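Local coordinates for protein probable tRNA pseudouridine synthase D (Methanosarcina mazei, PDB 1Z2Z) that probably isomerises uridine 13 of transfer RNAs to pseudouridine, as a member of the TruD family of pseudouridine synthases, at residues Y201-P205 / R217-K221; T182-K187 / M268-Y273; Q9-N13 / F169-F175; F194-L199 / E252-F258. One frame throughout, in Å; residues are numbered along the deposited sequence.

Contact 1. Residues Y201-P205 / R217-K221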
loop_
_atom_site.group_PDB
_atom_site.type_symbol
_atom_site.label_atom_id
_atom_site.label_comp_id
_atom_site.label_asym_id
_atom_site.label_seq_id
_atom_site.Cartn_x
_atom_site.Cartn_y
_atom_site.Cartn_z
ATOM N N TYR A 201 -17.418 10.474 3.806
ATOM C CA TYR A 201 -17.460 9.148 3.190
ATOM C C TYR A 201 -18.694 9.010 2.306
ATOM O O TYR A 201 -18.627 8.477 1.201
ATOM C CB TYR A 201 -17.476 8.063 4.278
ATOM C CG TYR A 201 -17.303 6.654 3.753
ATOM C CD1 TYR A 201 -16.040 6.154 3.442
ATOM C CD2 TYR A 201 -18.406 5.839 3.517
ATOM C CE1 TYR A 201 -15.881 4.877 2.904
ATOM C CE2 TYR A 201 -18.258 4.565 2.976
ATOM C CZ TYR A 201 -16.993 4.092 2.668
ATOM O OH TYR A 201 -16.852 2.850 2.094
ATOM N N ILE A 202 -19.825 9.489 2.802
ATOM C CA ILE A 202 -21.061 9.417 2.042
ATOM C C ILE A 202 -20.949 10.278 0.781
ATOM O O ILE A 202 -21.237 9.811 -0.323
ATOM C CB ILE A 202 -22.239 9.903 2.893
ATOM C CG1 ILE A 202 -22.385 8.989 4.117
ATOM C CG2 ILE A 202 -23.499 9.950 2.045
ATOM C CD1 ILE A 202 -23.302 9.522 5.202
ATOM N N ALA A 203 -20.522 11.528 0.966
ATOM C CA ALA A 203 -20.349 12.493 -0.119
ATOM C C ALA A 203 -18.859 12.759 -0.363
ATOM O O ALA A 203 -18.051 11.835 -0.337
ATOM C CB ALA A 203 -21.066 13.793 0.227
ATOM N N GLU A 204 -18.496 14.016 -0.606
ATOM C CA GLU A 204 -17.097 14.383 -0.849
ATOM C C GLU A 204 -16.534 13.779 -2.129
ATOM O O GLU A 204 -15.892 12.731 -2.103
ATOM C CB GLU A 204 -16.207 13.945 0.312
ATOM C CG GLU A 204 -14.745 14.313 0.096
ATOM C CD GLU A 204 -14.380 15.656 0.703
ATOM O OE1 GLU A 204 -15.211 16.592 0.656
ATOM O OE2 GLU A 204 -13.250 15.767 1.219
ATOM N N PRO A 205 -16.740 14.459 -3.263
ATOM C CA PRO A 205 -16.270 14.014 -4.577
ATOM C C PRO A 205 -14.781 14.245 -4.820
ATOM O O PRO A 205 -14.189 15.161 -4.258
ATOM C CB PRO A 205 -17.126 14.835 -5.522
ATOM C CG PRO A 205 -17.195 16.149 -4.802
ATOM C CD PRO A 205 -17.496 15.721 -3.383
ATOM N N ARG A 217 -22.229 12.851 -5.269
ATOM C CA ARG A 217 -21.719 13.128 -3.925
ATOM C C ARG A 217 -21.787 14.617 -3.651
ATOM O O ARG A 217 -22.189 15.048 -2.573
ATOM C CB ARG A 217 -20.263 12.665 -3.790
ATOM C CG ARG A 217 -20.060 11.160 -3.893
ATOM C CD ARG A 217 -18.587 10.806 -3.807
ATOM N NE ARG A 217 -18.337 9.392 -4.089
ATOM C CZ ARG A 217 -18.557 8.398 -3.234
ATOM N NH1 ARG A 217 -19.034 8.653 -2.022
ATOM N NH2 ARG A 217 -18.303 7.147 -3.591
ATOM N N GLN A 218 -21.377 15.399 -4.638
ATOM C CA GLN A 218 -21.400 16.846 -4.531
ATOM C C GLN A 218 -22.808 17.316 -4.195
ATOM O O GLN A 218 -22.988 18.280 -3.455
ATOM C CB GLN A 218 -20.974 17.466 -5.860
ATOM C CG GLN A 218 -19.791 18.400 -5.759
ATOM C CD GLN A 218 -19.990 19.452 -4.702
ATOM O OE1 GLN A 218 -21.097 19.947 -4.509
ATOM N NE2 GLN A 218 -18.917 19.808 -4.015
ATOM N N PHE A 219 -23.805 16.628 -4.742
ATOM C CA PHE A 219 -25.190 16.998 -4.506
ATOM C C PHE A 219 -25.559 16.924 -3.041
ATOM O O PHE A 219 -25.884 17.935 -2.424
ATOM C CB PHE A 219 -26.138 16.097 -5.291
ATOM C CG PHE A 219 -27.587 16.469 -5.132
ATOM C CD1 PHE A 219 -28.139 17.502 -5.874
ATOM C CD2 PHE A 219 -28.399 15.798 -4.223
ATOM C CE1 PHE A 219 -29.473 17.874 -5.701
ATOM C CE2 PHE A 219 -29.733 16.166 -4.046
ATOM C CZ PHE A 219 -30.267 17.198 -4.790
ATOM N N VAL A 220 -25.516 15.723 -2.478
ATOM C CA VAL A 220 -25.879 15.550 -1.079
ATOM C C VAL A 220 -24.883 16.179 -0.117
ATOM O O VAL A 220 -25.142 16.261 1.080
ATOM C CB VAL A 220 -26.037 14.054 -0.721
ATOM C CG1 VAL A 220 -27.054 13.419 -1.647
ATOM C CG2 VAL A 220 -24.695 13.336 -0.804
ATOM N N LYS A 221 -23.749 16.629 -0.642
ATOM C CA LYS A 221 -22.715 17.243 0.184
ATOM C C LYS A 221 -23.082 18.669 0.585
ATOM O O LYS A 221 -22.558 19.204 1.560
ATOM C CB LYS A 221 -21.386 17.223 -0.571
ATOM C CG LYS A 221 -20.217 17.873 0.131
ATOM C CD LYS A 221 -18.934 17.348 -0.485
ATOM C CE LYS A 221 -17.712 18.014 0.097
ATOM N NZ LYS A 221 -17.707 19.452 -0.250
#
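Arg-217 lies with its extended side chain alongside the backbone of 201-205, where the chain leaves helix 194-202. Its aliphatic part runs along the turn, CD being 3.7 Å from Glu-204 O, and its NH1 comes to 3.0 Å from Ile-202 O and 3.3 Å from Tyr-201 O, near the carbonyls at the C-terminal end of that helix. The charge has stronger partners outside the two segments, in salt bridges to Glu-240 and Glu-209. Ala-203 is the first residue to leave helical backbone angles, and there the two backbones are nearest, Ala-203 CA lying 4.1 Å from Arg-217 CA. A methyl suits so narrow a gap: Ala-203 CB touches Arg-217 O at 3.3 Å, Val-220 CG2 at 3.8 Å and Lys-221 CB at 3.5 Å. Pro-205 packs on Gln-218 and Lys-221 of helix 213-223, with its CG 3.6 Å from Gln-218 CG and its CD 3.6 Å from Lys-221 CD. Although the CA-to-CB bond of Glu-204 points away, its carboxylate returns to form a long salt bridge, OE1 to Lys-221 NZ at 3.9 Å; OE1 is nearer still to Lys-221 CE, at 2.9 Å. The contact buries 403 Å² in all. With only 11 residues between the segments, the arrangement is local packing of consecutive helices, the loop after helix 194-202 folding back on helix 213-223 in the helical part of the TruD-specific region.

Contact 2. Residues T182-K187 / M268-Y273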
loop_
_atom_site.group_PDB
_atom_site.type_symbol
_atom_site.label_atom_id
_atom_site.label_comp_id
_atom_site.label_asym_id
_atom_site.label_seq_id
_atom_site.Cartn_x
_atom_site.Cartn_y
_atom_site.Cartn_z
ATOM N N THR A 182 -10.076 7.901 3.766
ATOM C CA THR A 182 -10.003 7.199 5.034
ATOM C C THR A 182 -9.447 8.108 6.130
ATOM O O THR A 182 -10.176 8.479 7.052
ATOM C CB THR A 182 -9.160 5.930 4.893
ATOM O OG1 THR A 182 -7.855 6.261 4.404
ATOM C CG2 THR A 182 -9.831 4.987 3.910
ATOM N N HIS A 183 -8.178 8.489 6.004
ATOM C CA HIS A 183 -7.517 9.367 6.968
ATOM C C HIS A 183 -8.331 10.616 7.253
ATOM O O HIS A 183 -8.299 11.154 8.359
ATOM C CB HIS A 183 -6.122 9.766 6.462
ATOM C CG HIS A 183 -6.133 10.645 5.244
ATOM N ND1 HIS A 183 -5.943 12.008 5.308
ATOM C CD2 HIS A 183 -6.248 10.345 3.929
ATOM C CE1 HIS A 183 -5.933 12.510 4.085
ATOM N NE2 HIS A 183 -6.116 11.521 3.230
ATOM N N LEU A 184 -9.060 11.081 6.252
ATOM C CA LEU A 184 -9.879 12.271 6.420
ATOM C C LEU A 184 -11.068 11.965 7.315
ATOM O O LEU A 184 -11.577 12.845 8.004
ATOM C CB LEU A 184 -10.371 12.767 5.059
ATOM C CG LEU A 184 -9.279 13.182 4.065
ATOM C CD1 LEU A 184 -9.906 13.425 2.702
ATOM C CD2 LEU A 184 -8.569 14.430 4.569
ATOM N N VAL A 185 -11.506 10.713 7.307
ATOM C CA VAL A 185 -12.641 10.306 8.117
ATOM C C VAL A 185 -12.184 9.942 9.525
ATOM O O VAL A 185 -12.846 10.271 10.510
ATOM C CB VAL A 185 -13.360 9.105 7.471
ATOM C CG1 VAL A 185 -14.537 8.667 8.324
ATOM C CG2 VAL A 185 -13.832 9.488 6.079
ATOM N N GLY A 186 -11.039 9.271 9.608
ATOM C CA GLY A 186 -10.501 8.874 10.893
ATOM C C GLY A 186 -10.124 10.076 11.738
ATOM O O GLY A 186 -10.055 9.995 12.964
ATOM N N LYS A 187 -9.884 11.202 11.080
ATOM C CA LYS A 187 -9.507 12.411 11.792
ATOM C C LYS A 187 -10.719 13.075 12.434
ATOM O O LYS A 187 -10.616 13.636 13.523
ATOM C CB LYS A 187 -8.816 13.395 10.844
ATOM C CG LYS A 187 -8.277 14.636 11.536
ATOM C CD LYS A 187 -7.731 15.648 10.542
ATOM C CE LYS A 187 -7.331 16.941 11.243
ATOM N NZ LYS A 187 -7.001 18.020 10.268
HETATM N N MSE A 268 -10.848 0.945 9.241
HETATM C CA MSE A 268 -9.876 1.462 8.270
HETATM C C MSE A 268 -9.696 2.967 8.426
HETATM O O MSE A 268 -8.589 3.490 8.301
HETATM C CB MSE A 268 -10.308 1.160 6.832
HETATM C CG MSE A 268 -10.188 -0.301 6.413
HETATM SE SE MSE A 268 -10.268 -0.501 4.456
HETATM C CE MSE A 268 -8.512 -1.304 4.136
ATOM N N PHE A 269 -10.785 3.667 8.702
ATOM C CA PHE A 269 -10.698 5.100 8.874
ATOM C C PHE A 269 -9.652 5.456 9.926
ATOM O O PHE A 269 -8.658 6.111 9.612
ATOM C CB PHE A 269 -12.057 5.658 9.269
ATOM C CG PHE A 269 -13.158 5.228 8.355
ATOM C CD1 PHE A 269 -14.263 4.555 8.852
ATOM C CD2 PHE A 269 -13.101 5.508 6.997
ATOM C CE1 PHE A 269 -15.287 4.147 8.006
ATOM C CE2 PHE A 269 -14.123 5.103 6.143
ATOM C CZ PHE A 269 -15.220 4.432 6.652
ATOM N N VAL A 270 -9.861 5.015 11.167
ATOM C CA VAL A 270 -8.921 5.324 12.246
ATOM C C VAL A 270 -7.496 4.890 11.881
ATOM O O VAL A 270 -6.537 5.620 12.144
ATOM C CB VAL A 270 -9.350 4.666 13.613
ATOM C CG1 VAL A 270 -8.267 4.883 14.664
ATOM C CG2 VAL A 270 -10.665 5.281 14.118
ATOM N N HIS A 271 -7.362 3.716 11.265
ATOM C CA HIS A 271 -6.053 3.201 10.857
ATOM C C HIS A 271 -5.438 4.123 9.801
ATOM O O HIS A 271 -4.211 4.266 9.704
ATOM C CB HIS A 271 -6.191 1.774 10.310
ATOM C CG HIS A 271 -4.914 1.194 9.784
ATOM N ND1 HIS A 271 -4.350 1.590 8.590
ATOM C CD2 HIS A 271 -4.100 0.230 10.277
ATOM C CE1 HIS A 271 -3.251 0.894 8.370
ATOM N NE2 HIS A 271 -3.075 0.060 9.379
ATOM N N GLY A 272 -6.300 4.746 9.007
ATOM C CA GLY A 272 -5.814 5.667 8.001
ATOM C C GLY A 272 -5.172 6.837 8.722
ATOM O O GLY A 272 -3.967 7.058 8.590
ATOM N N TYR A 273 -5.975 7.567 9.505
ATOM C CA TYR A 273 -5.506 8.730 10.263
ATOM C C TYR A 273 -4.223 8.428 10.993
ATOM O O TYR A 273 -3.429 9.326 11.265
ATOM C CB TYR A 273 -6.554 9.180 11.278
ATOM C CG TYR A 273 -6.166 10.440 12.026
ATOM C CD1 TYR A 273 -5.792 11.595 11.337
ATOM C CD2 TYR A 273 -6.212 10.492 13.420
ATOM C CE1 TYR A 273 -5.476 12.772 12.017
ATOM C CE2 TYR A 273 -5.899 11.663 14.110
ATOM C CZ TYR A 273 -5.534 12.799 13.403
ATOM O OH TYR A 273 -5.226 13.961 14.085
#
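Thr-182, in the first turn of helix 182-191, meets the second helix with its CB 4.2 Å from Met-268 O (a selenomethionine), while its OG1 is hydrogen-bonded to Phe-175 O outside the contact. The backbones close in at His-183, whose CA lies 3.5 Å from Tyr-273 N and whose CB is 3.8 Å from Gly-272 C; a CB on Gly-272 would clash with Thr-182 OG1 and His-183 N. Val-185 points toward the partner and covers one face of the Phe-269 ring, its CG1 3.9 Å from the centroid and 23° off the normal, a CH-pi contact. At Gly-186 the lack of a side chain is again decisive: its CA makes a CA-H...O contact with Phe-269 O at 3.6 Å, whereas an ideal CB would sit 2.2 Å from that same oxygen. Lys-187 ends the walk with its CA over the face of the Tyr-273 ring, 3.9 Å from the centroid and 12° off the normal, and its CG 3.4 Å from Tyr-273 CE1; only the end of the side chain leads away. No hydrogen bond joins the segments, so shape governs the fit. A short-axis distance of only 6.5 Å, with a glycine from each helix at the interface, is characteristic of close glycine-mediated helix packing; here it joins helix 182-191 to the long helix 263-287 nearly at right angles (signed crossing angle -96°) inside the TruD-specific region.

Contact 3. Residues Q9-N13 / F169-F175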
loop_
_atom_site.group_PDB
_atom_site.type_symbol
_atom_site.label_atom_id
_atom_site.label_comp_id
_atom_site.label_asym_id
_atom_site.label_seq_id
_atom_site.Cartn_x
_atom_site.Cartn_y
_atom_site.Cartn_z
ATOM N N GLN A 9 -1.030 15.893 1.458
ATOM C CA GLN A 9 -2.329 15.790 2.124
ATOM C C GLN A 9 -2.501 14.478 2.873
ATOM O O GLN A 9 -3.545 14.227 3.486
ATOM C CB GLN A 9 -3.453 15.940 1.112
ATOM C CG GLN A 9 -3.507 17.300 0.473
ATOM C CD GLN A 9 -4.362 17.301 -0.775
ATOM O OE1 GLN A 9 -4.641 18.354 -1.354
ATOM N NE2 GLN A 9 -4.781 16.112 -1.205
ATOM N N ILE A 10 -1.474 13.639 2.798
ATOM C CA ILE A 10 -1.474 12.365 3.489
ATOM C C ILE A 10 -0.165 12.165 4.245
ATOM O O ILE A 10 0.349 11.050 4.314
ATOM C CB ILE A 10 -1.678 11.177 2.532
ATOM C CG1 ILE A 10 -0.597 11.178 1.460
ATOM C CG2 ILE A 10 -3.077 11.232 1.922
ATOM C CD1 ILE A 10 -0.749 10.062 0.455
ATOM N N GLY A 11 0.379 13.256 4.782
ATOM C CA GLY A 11 1.589 13.181 5.579
ATOM C C GLY A 11 2.948 13.253 4.920
ATOM O O GLY A 11 3.861 13.888 5.454
ATOM N N ILE A 12 3.101 12.590 3.780
ATOM C CA ILE A 12 4.368 12.604 3.058
ATOM C C ILE A 12 4.589 14.012 2.541
ATOM O O ILE A 12 3.629 14.699 2.206
ATOM C CB ILE A 12 4.307 11.657 1.886
ATOM C CG1 ILE A 12 3.834 10.296 2.405
ATOM C CG2 ILE A 12 5.663 11.632 1.164
ATOM C CD1 ILE A 12 3.513 9.287 1.326
ATOM N N ASN A 13 5.841 14.451 2.488
ATOM C CA ASN A 13 6.130 15.794 2.010
ATOM C C ASN A 13 7.587 15.965 1.626
ATOM O O ASN A 13 8.105 17.075 1.638
ATOM C CB ASN A 13 5.776 16.829 3.076
ATOM C CG ASN A 13 6.889 17.025 4.086
ATOM O OD1 ASN A 13 7.415 16.065 4.659
ATOM N ND2 ASN A 13 7.255 18.281 4.314
ATOM N N PHE A 169 6.806 4.653 3.777
ATOM C CA PHE A 169 5.640 5.545 3.726
ATOM C C PHE A 169 4.340 4.832 3.347
ATOM O O PHE A 169 4.357 3.802 2.671
ATOM C CB PHE A 169 5.878 6.661 2.707
ATOM C CG PHE A 169 6.783 7.769 3.192
ATOM C CD1 PHE A 169 6.402 8.590 4.248
ATOM C CD2 PHE A 169 7.991 8.028 2.548
ATOM C CE1 PHE A 169 7.209 9.651 4.653
ATOM C CE2 PHE A 169 8.805 9.088 2.948
ATOM C CZ PHE A 169 8.413 9.900 3.999
ATOM N N PHE A 170 3.211 5.394 3.777
ATOM C CA PHE A 170 1.901 4.834 3.447
ATOM C C PHE A 170 1.402 5.500 2.161
ATOM O O PHE A 170 0.973 6.656 2.164
ATOM C CB PHE A 170 0.895 5.047 4.594
ATOM C CG PHE A 170 0.839 3.896 5.582
ATOM C CD1 PHE A 170 0.149 2.723 5.271
ATOM C CD2 PHE A 170 1.543 3.953 6.785
ATOM C CE1 PHE A 170 0.167 1.631 6.134
ATOM C CE2 PHE A 170 1.571 2.864 7.656
ATOM C CZ PHE A 170 0.885 1.704 7.329
ATOM N N GLY A 171 1.477 4.746 1.062
ATOM C CA GLY A 171 1.066 5.235 -0.246
ATOM C C GLY A 171 -0.291 5.909 -0.344
ATOM O O GLY A 171 -1.200 5.620 0.431
ATOM N N ILE A 172 -0.427 6.800 -1.321
ATOM C CA ILE A 172 -1.671 7.529 -1.528
ATOM C C ILE A 172 -2.848 6.594 -1.818
ATOM O O ILE A 172 -4.002 6.969 -1.626
ATOM C CB ILE A 172 -1.512 8.579 -2.678
ATOM C CG1 ILE A 172 -2.830 9.329 -2.910
ATOM C CG2 ILE A 172 -1.072 7.894 -3.961
ATOM C CD1 ILE A 172 -3.328 10.117 -1.703
ATOM N N GLN A 173 -2.564 5.373 -2.260
ATOM C CA GLN A 173 -3.632 4.411 -2.543
ATOM C C GLN A 173 -4.144 3.706 -1.293
ATOM O O GLN A 173 -5.260 3.190 -1.279
ATOM C CB GLN A 173 -3.147 3.370 -3.540
ATOM C CG GLN A 173 -2.868 3.949 -4.894
ATOM C CD GLN A 173 -2.424 2.900 -5.885
ATOM O OE1 GLN A 173 -1.372 2.277 -5.711
ATOM N NE2 GLN A 173 -3.226 2.690 -6.935
ATOM N N ARG A 174 -3.313 3.691 -0.251
ATOM C CA ARG A 174 -3.641 3.056 1.024
ATOM C C ARG A 174 -4.717 3.843 1.780
ATOM O O ARG A 174 -5.386 3.304 2.659
ATOM C CB ARG A 174 -2.392 2.956 1.914
ATOM C CG ARG A 174 -1.147 2.296 1.298
ATOM C CD ARG A 174 -1.221 0.772 1.261
ATOM N NE ARG A 174 -2.192 0.297 0.278
ATOM C CZ ARG A 174 -2.025 0.358 -1.044
ATOM N NH1 ARG A 174 -0.914 0.872 -1.562
ATOM N NH2 ARG A 174 -2.976 -0.094 -1.853
ATOM N N PHE A 175 -4.883 5.117 1.442
ATOM C CA PHE A 175 -5.871 5.955 2.122
ATOM C C PHE A 175 -7.230 5.939 1.437
ATOM O O PHE A 175 -8.120 6.724 1.769
ATOM C CB PHE A 175 -5.353 7.390 2.221
ATOM C CG PHE A 175 -4.102 7.514 3.029
ATOM C CD1 PHE A 175 -4.163 7.755 4.396
ATOM C CD2 PHE A 175 -2.853 7.354 2.431
ATOM C CE1 PHE A 175 -3.002 7.833 5.154
ATOM C CE2 PHE A 175 -1.681 7.430 3.178
ATOM C CZ PHE A 175 -1.755 7.670 4.540
#
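Two isoleucines of 9-13 supply the apolar surface here, and they differ in rotamer and in their main partners. Ile-10 has chi1 in p and chi2 in t, which carries CD1 onto the turn at 170-172, 3.3 Å from Ile-172 CA and 3.4 Å from Ile-172 CD1. Ile-172 answers with chi1 in t and chi2 in p: its CA-to-CB bond points sideways, yet the end of its side chain comes nearer. Closer to the backbone, Ile-10 CB rests over one face of the Phe-175 ring, 4.0 Å from the centroid and 18° off the normal. Ile-12 takes the m,t rotamer instead. Its CG2 stands almost exactly over the Phe-169 ring, 4.2 Å from the centroid and 5° off the normal, its CG1 approaches Phe-169 CD1 at 3.6 Å, and its CD1 reaches Phe-170 O at 3.8 Å. Phe-169 and Phe-175 thus both offer a ring face to isoleucine in CH-pi contacts. Ile-10 CA and Ile-172 CA stay 7.0 Å apart and no hydrogen bond crosses, so the isoleucine side chains bridge the gap, to side chains and to the backbone of 170-172, in an interface of 311 Å². The N-terminal loop after helix 5-8 thus packs on the connection from strand 165-167 to helix 182-191, with Phe-169 and Phe-170 also touching helix 263-287, and Ile-12 and Phe-169 meeting Arg-427 of helix 423-430.

Contact 4. Residues F194-L199 / E252-F258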
loop_
_atom_site.group_PDB
_atom_site.type_symbol
_atom_site.label_atom_id
_atom_site.label_comp_id
_atom_site.label_asym_id
_atom_site.label_seq_id
_atom_site.Cartn_x
_atom_site.Cartn_y
_atom_site.Cartn_z
ATOM N N PHE A 194 -18.862 13.536 14.031
ATOM C CA PHE A 194 -19.385 12.418 13.264
ATOM C C PHE A 194 -20.212 12.934 12.099
ATOM O O PHE A 194 -20.549 12.185 11.183
ATOM C CB PHE A 194 -20.216 11.488 14.147
ATOM C CG PHE A 194 -19.387 10.494 14.905
ATOM C CD1 PHE A 194 -18.647 10.887 16.014
ATOM C CD2 PHE A 194 -19.333 9.165 14.498
ATOM C CE1 PHE A 194 -17.858 9.972 16.702
ATOM C CE2 PHE A 194 -18.547 8.243 15.178
ATOM C CZ PHE A 194 -17.811 8.647 16.284
ATOM N N GLU A 195 -20.518 14.227 12.144
ATOM C CA GLU A 195 -21.280 14.903 11.099
ATOM C C GLU A 195 -20.397 15.026 9.860
ATOM O O GLU A 195 -20.879 14.982 8.726
ATOM C CB GLU A 195 -21.678 16.305 11.565
ATOM C CG GLU A 195 -22.436 17.112 10.521
ATOM C CD GLU A 195 -23.934 17.020 10.698
ATOM O OE1 GLU A 195 -24.674 17.252 9.713
ATOM O OE2 GLU A 195 -24.370 16.727 11.833
ATOM N N LYS A 196 -19.097 15.191 10.093
ATOM C CA LYS A 196 -18.131 15.328 9.015
ATOM C C LYS A 196 -17.552 13.980 8.594
ATOM O O LYS A 196 -17.399 13.713 7.404
ATOM C CB LYS A 196 -17.000 16.279 9.435
ATOM C CG LYS A 196 -17.479 17.689 9.799
ATOM C CD LYS A 196 -18.227 18.342 8.634
ATOM C CE LYS A 196 -18.842 19.681 9.019
ATOM N NZ LYS A 196 -19.592 20.293 7.883
ATOM N N ALA A 197 -17.237 13.131 9.567
ATOM C CA ALA A 197 -16.677 11.813 9.277
ATOM C C ALA A 197 -17.630 10.989 8.416
ATOM O O ALA A 197 -17.196 10.213 7.562
ATOM C CB ALA A 197 -16.375 11.069 10.573
ATOM N N ALA A 198 -18.929 11.157 8.644
ATOM C CA ALA A 198 -19.925 10.425 7.880
ATOM C C ALA A 198 -20.115 11.058 6.512
ATOM O O ALA A 198 -20.232 10.357 5.509
ATOM C CB ALA A 198 -21.243 10.399 8.630
ATOM N N LEU A 199 -20.145 12.384 6.470
ATOM C CA LEU A 199 -20.321 13.091 5.208
ATOM C C LEU A 199 -19.122 12.932 4.280
ATOM O O LEU A 199 -19.286 12.804 3.070
ATOM C CB LEU A 199 -20.581 14.577 5.468
ATOM C CG LEU A 199 -22.028 15.069 5.334
ATOM C CD1 LEU A 199 -22.976 14.215 6.172
ATOM C CD2 LEU A 199 -22.085 16.527 5.765
ATOM N N GLU A 252 -29.831 12.588 11.745
ATOM C CA GLU A 252 -28.749 13.120 12.568
ATOM C C GLU A 252 -28.054 12.024 13.363
ATOM O O GLU A 252 -27.351 12.310 14.330
ATOM C CB GLU A 252 -29.280 14.187 13.530
ATOM C CG GLU A 252 -29.904 15.397 12.850
ATOM C CD GLU A 252 -28.918 16.170 11.988
ATOM O OE1 GLU A 252 -28.475 15.631 10.951
ATOM O OE2 GLU A 252 -28.584 17.318 12.353
ATOM N N ASP A 253 -28.245 10.772 12.956
ATOM C CA ASP A 253 -27.628 9.650 13.659
ATOM C C ASP A 253 -26.328 9.230 12.976
ATOM O O ASP A 253 -26.068 8.041 12.762
ATOM C CB ASP A 253 -28.601 8.469 13.729
ATOM C CG ASP A 253 -28.269 7.501 14.858
ATOM O OD1 ASP A 253 -28.097 7.961 16.009
ATOM O OD2 ASP A 253 -28.193 6.280 14.601
ATOM N N TYR A 254 -25.519 10.228 12.636
ATOM C CA TYR A 254 -24.235 9.998 11.990
ATOM C C TYR A 254 -23.365 9.102 12.869
ATOM O O TYR A 254 -22.523 8.356 12.369
ATOM C CB TYR A 254 -23.537 11.336 11.740
ATOM C CG TYR A 254 -24.374 12.301 10.935
ATOM C CD1 TYR A 254 -24.639 12.072 9.587
ATOM C CD2 TYR A 254 -24.943 13.422 11.534
ATOM C CE1 TYR A 254 -25.458 12.938 8.855
ATOM C CE2 TYR A 254 -25.762 14.291 10.814
ATOM C CZ TYR A 254 -26.016 14.046 9.480
ATOM O OH TYR A 254 -26.829 14.908 8.781
ATOM N N SER A 255 -23.574 9.165 14.180
ATOM C CA SER A 255 -22.787 8.348 15.096
ATOM C C SER A 255 -22.915 6.864 14.774
ATOM O O SER A 255 -21.911 6.165 14.656
ATOM C CB SER A 255 -23.197 8.615 16.557
ATOM O OG SER A 255 -24.602 8.527 16.758
ATOM N N GLY A 256 -24.151 6.397 14.615
ATOM C CA GLY A 256 -24.386 4.997 14.314
ATOM C C GLY A 256 -24.481 4.686 12.835
ATOM O O GLY A 256 -24.797 3.559 12.449
ATOM N N SER A 257 -24.211 5.678 11.995
ATOM C CA SER A 257 -24.274 5.456 10.556
ATOM C C SER A 257 -23.144 4.524 10.111
ATOM O O SER A 257 -23.131 4.065 8.979
ATOM C CB SER A 257 -24.187 6.785 9.801
ATOM O OG SER A 257 -22.894 7.343 9.906
ATOM N N PHE A 258 -22.211 4.231 11.014
ATOM C CA PHE A 258 -21.087 3.356 10.701
ATOM C C PHE A 258 -21.364 1.906 11.034
ATOM O O PHE A 258 -20.618 1.013 10.624
ATOM C CB PHE A 258 -19.851 3.792 11.475
ATOM C CG PHE A 258 -19.297 5.102 11.030
ATOM C CD1 PHE A 258 -18.614 5.208 9.824
ATOM C CD2 PHE A 258 -19.448 6.234 11.817
ATOM C CE1 PHE A 258 -18.090 6.424 9.410
ATOM C CE2 PHE A 258 -18.929 7.453 11.412
ATOM C CZ PHE A 258 -18.247 7.550 10.208
#
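Glu-252 contributes mainly through its own segment, accepting a 2.8 Å hydrogen bond at OE1 from Tyr-254 OH. Tyr-254, which carries that hydroxyl, has the most area covered by the helix, 92 Å²: its CB lies 3.2 Å from Phe-194 O, its CD1 3.9 Å from Ala-198 CB and its CE1 3.9 Å from Leu-199 CD1. Glu-195 OE2 comes within 3.0 Å of Tyr-254 CE2. Ser-255 follows, its CA 3.6 Å from Phe-194 CD2. Ser-257 OG turns back to donate a 2.7 Å hydrogen bond to Tyr-254 O and also meets Ala-198 CB at 3.7 Å. Phe-258 closes the segment beside Ala-197, whose CB is 4.0 Å from Phe-258 CZ. With Phe-194 it pairs rim to rim, centroids 5.9 Å apart and planes at 70°, so neither ring covers the other. Ala-198 sits between Tyr-254 and Phe-258 in this fit, in which the connection between helices 238-249 and 263-287 packs against helix 194-202 within the helical part of the TruD-specific region.

From the N terminus, contact 3 comes first: it brings residues 9-13 to 169-175, closing a long loop of 155 residues that includes most of the strands of the mixed sheet. The other three follow in series with it and form a nest: contact 2 spans the widest interval, contact 4 lies within it and contact 1 within contact 4, so none cross. Contacts 1 and 4 share helix 194-202, which follows helix 182-191 of contact 2; Tyr-201 and Phe-258 both touch Phe-269. Thr-182 OG1 and Phe-175 O, 2.7 Å apart, tie helix 182-191 to segment 169-175, while His-183 packs on Gln-9 and Ile-10 of the N-terminal loop.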